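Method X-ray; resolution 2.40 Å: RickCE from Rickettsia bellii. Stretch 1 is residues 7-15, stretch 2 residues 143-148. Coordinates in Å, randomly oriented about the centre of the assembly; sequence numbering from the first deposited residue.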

ATOM      1  N   TYR A   7      14.418   7.650   3.519  1.00 57.97           N
ATOM      2  CA  TYR A   7      13.675   7.483   4.749  1.00 42.83           C
ATOM      3  C   TYR A   7      12.537   6.478   4.527  1.00 38.35           C
ATOM      4  O   TYR A   7      12.300   5.633   5.377  1.00 40.58           O
ATOM      5  CB  TYR A   7      13.134   8.816   5.281  1.00 41.25           C
ATOM      6  CG  TYR A   7      13.840   9.216   6.538  1.00 51.57           C
ATOM      7  CD1 TYR A   7      14.937   8.497   6.966  1.00 56.13           C
ATOM      8  CD2 TYR A   7      13.417  10.286   7.313  1.00 55.12           C
ATOM      9  CE1 TYR A   7      15.621   8.827   8.111  1.00 53.86           C
ATOM     10  CE2 TYR A   7      14.097  10.621   8.484  1.00 53.12           C
ATOM     11  CZ  TYR A   7      15.203   9.876   8.867  1.00 50.29           C
ATOM     12  OH  TYR A   7      15.926  10.150   9.995  1.00 51.98           O
ATOM     13  N   TRP A   8      11.856   6.555   3.381  1.00 28.35           N
ATOM     14  CA  TRP A   8      10.662   5.740   3.157  1.00 27.48           C
ATOM     15  C   TRP A   8      11.008   4.276   2.981  1.00 29.84           C
ATOM     16  O   TRP A   8      11.805   3.926   2.122  1.00 35.23           O
ATOM     17  CB  TRP A   8       9.839   6.242   1.964  1.00 19.54           C
ATOM     18  CG  TRP A   8       9.309   7.636   2.157  1.00 23.37           C
ATOM     19  CD1 TRP A   8       9.895   8.645   2.873  1.00 23.96           C
ATOM     20  CD2 TRP A   8       8.088   8.172   1.639  1.00 22.30           C
ATOM     21  NE1 TRP A   8       9.121   9.777   2.823  1.00 24.09           N
ATOM     22  CE2 TRP A   8       8.000   9.515   2.074  1.00 27.86           C
ATOM     23  CE3 TRP A   8       7.062   7.656   0.836  1.00 25.86           C
ATOM     24  CZ2 TRP A   8       6.926  10.343   1.742  1.00 19.74           C
ATOM     25  CZ3 TRP A   8       5.991   8.474   0.511  1.00 21.89           C
ATOM     26  CH2 TRP A   8       5.932   9.807   0.966  1.00 23.81           C
ATOM     27  N   TYR A   9      10.405   3.429   3.810  1.00 29.15           N
ATOM     28  CA  TYR A   9      10.598   1.987   3.721  1.00 30.84           C
ATOM     29  C   TYR A   9      10.006   1.456   2.431  1.00 25.92           C
ATOM     30  O   TYR A   9       8.972   1.935   1.970  1.00 31.27           O
ATOM     31  CB  TYR A   9       9.889   1.250   4.863  1.00 28.23           C
ATOM     32  CG  TYR A   9      10.550   1.290   6.208  1.00 26.95           C
ATOM     33  CD1 TYR A   9      11.398   2.321   6.564  1.00 31.57           C
ATOM     34  CD2 TYR A   9      10.312   0.288   7.135  1.00 27.68           C
ATOM     35  CE1 TYR A   9      11.997   2.350   7.814  1.00 39.63           C
ATOM     36  CE2 TYR A   9      10.909   0.302   8.382  1.00 28.46           C
ATOM     37  CZ  TYR A   9      11.746   1.334   8.719  1.00 36.35           C
ATOM     38  OH  TYR A   9      12.333   1.358   9.960  1.00 39.21           O
ATOM     39  N   THR A  10      10.639   0.442   1.869  1.00 24.71           N
ATOM     40  CA  THR A  10      10.026  -0.287   0.778  1.00 30.17           C
ATOM     41  C   THR A  10       9.532  -1.621   1.322  1.00 33.43           C
ATOM     42  O   THR A  10       9.849  -1.990   2.457  1.00 39.54           O
ATOM     43  CB  THR A  10      11.038  -0.551  -0.313  1.00 28.79           C
ATOM     44  OG1 THR A  10      11.927  -1.581   0.130  1.00 30.58           O
ATOM     45  CG2 THR A  10      11.835   0.709  -0.571  1.00 29.41           C
ATOM     46  N   GLU A  11       8.762  -2.337   0.510  1.00 26.06           N
ATOM     47  CA  GLU A  11       8.219  -3.635   0.898  1.00 28.42           C
ATOM     48  C   GLU A  11       9.322  -4.598   1.335  1.00 30.12           C
ATOM     49  O   GLU A  11       9.114  -5.469   2.176  1.00 34.23           O
ATOM     50  CB  GLU A  11       7.434  -4.236  -0.269  1.00 28.62           C
ATOM     51  CG  GLU A  11       6.722  -5.529   0.055  1.00 38.82           C
ATOM     52  CD  GLU A  11       5.987  -6.099  -1.146  1.00 54.99           C
ATOM     53  OE1 GLU A  11       5.864  -5.380  -2.170  1.00 58.96           O
ATOM     54  OE2 GLU A  11       5.530  -7.264  -1.065  1.00 58.56           O
ATOM     55  N   ASN A  12      10.499  -4.421   0.754  1.00 30.65           N
ATOM     56  CA  ASN A  12      11.611  -5.303   0.990  1.00 34.82           C
ATOM     57  C   ASN A  12      12.050  -5.258   2.447  1.00 34.20           C
ATOM     58  O   ASN A  12      12.230  -6.296   3.074  1.00 33.94           O
ATOM     59  CB  ASN A  12      12.764  -4.941   0.057  1.00 45.07           C
ATOM     60  CG  ASN A  12      13.822  -5.994   0.030  1.00 58.94           C
ATOM     61  OD1 ASN A  12      15.000  -5.713   0.251  1.00 64.64           O
ATOM     62  ND2 ASN A  12      13.411  -7.234  -0.220  1.00 64.49           N
ATOM     63  N   GLU A  13      12.190  -4.054   2.989  1.00 34.33           N
ATOM     64  CA  GLU A  13      12.564  -3.898   4.387  1.00 36.08           C
ATOM     65  C   GLU A  13      11.462  -4.359   5.308  1.00 30.61           C
ATOM     66  O   GLU A  13      11.717  -5.028   6.305  1.00 31.31           O
ATOM     67  CB  GLU A  13      12.876  -2.445   4.716  1.00 38.47           C
ATOM     68  CG  GLU A  13      14.230  -1.998   4.260  1.00 46.18           C
ATOM     69  CD  GLU A  13      14.202  -1.366   2.896  1.00 49.16           C
ATOM     70  OE1 GLU A  13      13.105  -1.249   2.302  1.00 50.04           O
ATOM     71  OE2 GLU A  13      15.291  -0.980   2.426  1.00 56.15           O
ATOM     72  N   ILE A  14      10.238  -3.965   4.990  1.00 25.39           N
ATOM     73  CA  ILE A  14       9.108  -4.300   5.840  1.00 27.52           C
ATOM     74  C   ILE A  14       9.027  -5.822   6.001  1.00 31.13           C
ATOM     75  O   ILE A  14       8.931  -6.338   7.108  1.00 33.80           O
ATOM     76  CB  ILE A  14       7.818  -3.710   5.262  1.00 24.98           C
ATOM     77  CG1 ILE A  14       7.841  -2.191   5.429  1.00 28.19           C
ATOM     78  CG2 ILE A  14       6.594  -4.293   5.942  1.00 25.85           C
ATOM     79  CD1 ILE A  14       6.711  -1.490   4.722  1.00 23.04           C
ATOM     80  N   THR A  15       9.130  -6.520   4.878  1.00 28.98           N
ATOM     81  CA  THR A  15       9.095  -7.977   4.833  1.00 31.46           C
ATOM     82  C   THR A  15      10.233  -8.606   5.636  1.00 34.62           C
ATOM     83  O   THR A  15      10.001  -9.522   6.411  1.00 36.22           O
ATOM     84  CB  THR A  15       9.095  -8.463   3.360  1.00 27.34           C
ATOM     85  OG1 THR A  15       7.836  -8.119   2.767  1.00 35.98           O
ATOM     86  CG2 THR A  15       9.248  -9.938   3.275  1.00 34.94           C
TER
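Stretch 2 143-148: GYGHWT

Stretch 2 approaches stretch 1 from a distant part of the same chain; no two touching residues are fewer than 133 positions apart. Together the two stretches bury 304 Å², counting both sides. Stretch 1 begins as a loop and enters a helix at Glu 11, which runs on past Thr 15. Stretch 2 opens with a type II beta turn from Gly 143 to His 146, closed by His 146 N to Gly 143 O at 2.8 Å. It then passes into a strand at Trp 147 and Thr 148. The turn lies near the loop of stretch 1, and the indole of Trp 147 reaches the start of the helix. The contact thus runs in the same order along both stretches, from Trp 8 with Tyr 144 and Gly 145 to Ile 14 with Trp 147.

Tyr 7 makes no contact. Trp 8 is the first residue to touch, and its CA-to-CB bond points toward stretch 2. Its chi1 is m. CA of Trp 8 is 6.6 Å from Gly 145 CA, the nearest pair of CA atoms across the stretches. The indole meets the turn: CZ3 of Trp 8 is 3.5 Å from Tyr 144 O, which sits at the ring edge near its plane. CZ3 of Trp 8 also lies 4.1 Å from CD2 of Tyr 144, an apolar contact. The CA-to-CB bond of Tyr 144 points sideways, with chi1 t, but the end of the side chain comes nearer. CE3 of Trp 8 is 3.9 Å from Gly 145 CA. Gly 145 has phi 73° and psi -1°, and the positive phi by itself favours glycine. Space matters too: an ideal CB here would lie 2.3 Å from Trp 8 CE3, a clash.

Tyr 9 contributes its backbone. Its CA-to-CB bond points sideways and the end of the side chain leads away. Its carbonyl accepts a weak hydrogen bond. Trp 147 NE1 donates to Tyr 9 O at 3.2 Å, with an angle of 130° at the hydrogen. This is the only hydrogen bond between the stretches.

The CA-to-CB bond of Thr 10 points away from stretch 2. Its side chain caps the helix, OG1 of Thr 10 accepting from Asn 12 N at 3.2 Å. Thr 10 N and OG1 both donate to Glu 13 OE1, at 3.0 and 2.5 Å; the second is very short. These bonds tie together the helix start against which Trp 147 rests.

Glu 11 N is 3.7 Å from Trp 147 CZ2, and Glu 11 CB is 3.8 Å from Trp 147 CH2. Asn 12 and Glu 13 do not reach stretch 2. Ile 14 does, and its CA-to-CB bond points toward stretch 2. CD1 of Ile 14 packs over one face of the Trp 147 indole, 3.4 Å from CD2 of Trp 147. CD1 of Ile 14 is also 3.4 Å from the centroid of the Trp 147 five-membered ring, 12° off the normal, a CH-pi contact. Trp 147 has the largest covered area, 104 Å². Thr 15 takes no part.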

ATOM      1  N   GLY A 143      -1.238   3.463  -0.933  1.00 30.25           N
ATOM      2  CA  GLY A 143      -0.808   4.426  -1.929  1.00 26.74           C
ATOM      3  C   GLY A 143       0.692   4.441  -1.793  1.00 31.01           C
ATOM      4  O   GLY A 143       1.216   3.812  -0.865  1.00 32.99           O
ATOM      5  N   TYR A 144       1.382   5.134  -2.695  1.00 22.35           N
ATOM      6  CA  TYR A 144       2.841   5.122  -2.707  1.00 22.55           C
ATOM      7  C   TYR A 144       3.455   5.442  -1.328  1.00 24.20           C
ATOM      8  O   TYR A 144       3.348   6.560  -0.819  1.00 29.77           O
ATOM      9  CB  TYR A 144       3.419   6.043  -3.804  1.00 17.35           C
ATOM     10  CG  TYR A 144       4.925   5.892  -3.926  1.00 21.77           C
ATOM     11  CD1 TYR A 144       5.482   4.924  -4.748  1.00 19.67           C
ATOM     12  CD2 TYR A 144       5.787   6.689  -3.177  1.00 16.10           C
ATOM     13  CE1 TYR A 144       6.851   4.764  -4.834  1.00 23.78           C
ATOM     14  CE2 TYR A 144       7.149   6.544  -3.270  1.00 16.75           C
ATOM     15  CZ  TYR A 144       7.677   5.582  -4.093  1.00 22.54           C
ATOM     16  OH  TYR A 144       9.035   5.446  -4.163  1.00 27.22           O
ATOM     17  N   GLY A 145       4.066   4.432  -0.718  1.00 19.81           N
ATOM     18  CA  GLY A 145       4.736   4.594   0.557  1.00 24.69           C
ATOM     19  C   GLY A 145       3.806   4.751   1.747  1.00 25.04           C
ATOM     20  O   GLY A 145       4.264   4.891   2.882  1.00 30.27           O
ATOM     21  N   HIS A 146       2.502   4.736   1.496  1.00 21.75           N
ATOM     22  CA  HIS A 146       1.515   4.836   2.568  1.00 24.82           C
ATOM     23  C   HIS A 146       1.312   3.457   3.169  1.00 19.59           C
ATOM     24  O   HIS A 146       0.320   2.783   2.897  1.00 19.25           O
ATOM     25  CB  HIS A 146       0.200   5.427   2.037  1.00 28.15           C
ATOM     26  CG  HIS A 146      -0.819   5.704   3.102  1.00 33.20           C
ATOM     27  ND1 HIS A 146      -1.884   6.559   2.908  1.00 33.67           N
ATOM     28  CD2 HIS A 146      -0.947   5.229   4.366  1.00 31.20           C
ATOM     29  CE1 HIS A 146      -2.619   6.602   4.006  1.00 29.98           C
ATOM     30  NE2 HIS A 146      -2.073   5.804   4.905  1.00 29.30           N
ATOM     31  N   TRP A 147       2.270   3.040   3.983  1.00 22.10           N
ATOM     32  CA  TRP A 147       2.284   1.677   4.497  1.00 24.66           C
ATOM     33  C   TRP A 147       1.421   1.573   5.727  1.00 26.13           C
ATOM     34  O   TRP A 147       1.458   2.459   6.582  1.00 19.79           O
ATOM     35  CB  TRP A 147       3.702   1.214   4.822  1.00 17.69           C
ATOM     36  CG  TRP A 147       4.463   0.903   3.626  1.00 21.58           C
ATOM     37  CD1 TRP A 147       5.490   1.619   3.104  1.00 21.75           C
ATOM     38  CD2 TRP A 147       4.258  -0.209   2.766  1.00 25.14           C
ATOM     39  NE1 TRP A 147       5.951   1.016   1.961  1.00 24.24           N
ATOM     40  CE2 TRP A 147       5.211  -0.120   1.731  1.00 25.60           C
ATOM     41  CE3 TRP A 147       3.374  -1.295   2.768  1.00 23.69           C
ATOM     42  CZ2 TRP A 147       5.303  -1.051   0.713  1.00 22.54           C
ATOM     43  CZ3 TRP A 147       3.460  -2.218   1.762  1.00 19.56           C
ATOM     44  CH2 TRP A 147       4.416  -2.090   0.742  1.00 23.09           C
ATOM     45  N   THR A 148       0.631   0.498   5.779  1.00 14.63           N
ATOM     46  CA  THR A 148      -0.235   0.178   6.903  1.00 15.51           C
ATOM     47  C   THR A 148      -0.197  -1.340   7.099  1.00 21.77           C
ATOM     48  O   THR A 148       0.448  -2.052   6.328  1.00 19.98           O
ATOM     49  CB  THR A 148      -1.692   0.613   6.636  1.00 18.97           C
ATOM     50  OG1 THR A 148      -2.261  -0.168   5.581  1.00 23.07           O
ATOM     51  CG2 THR A 148      -1.757   2.054   6.229  1.00 24.28           C
TER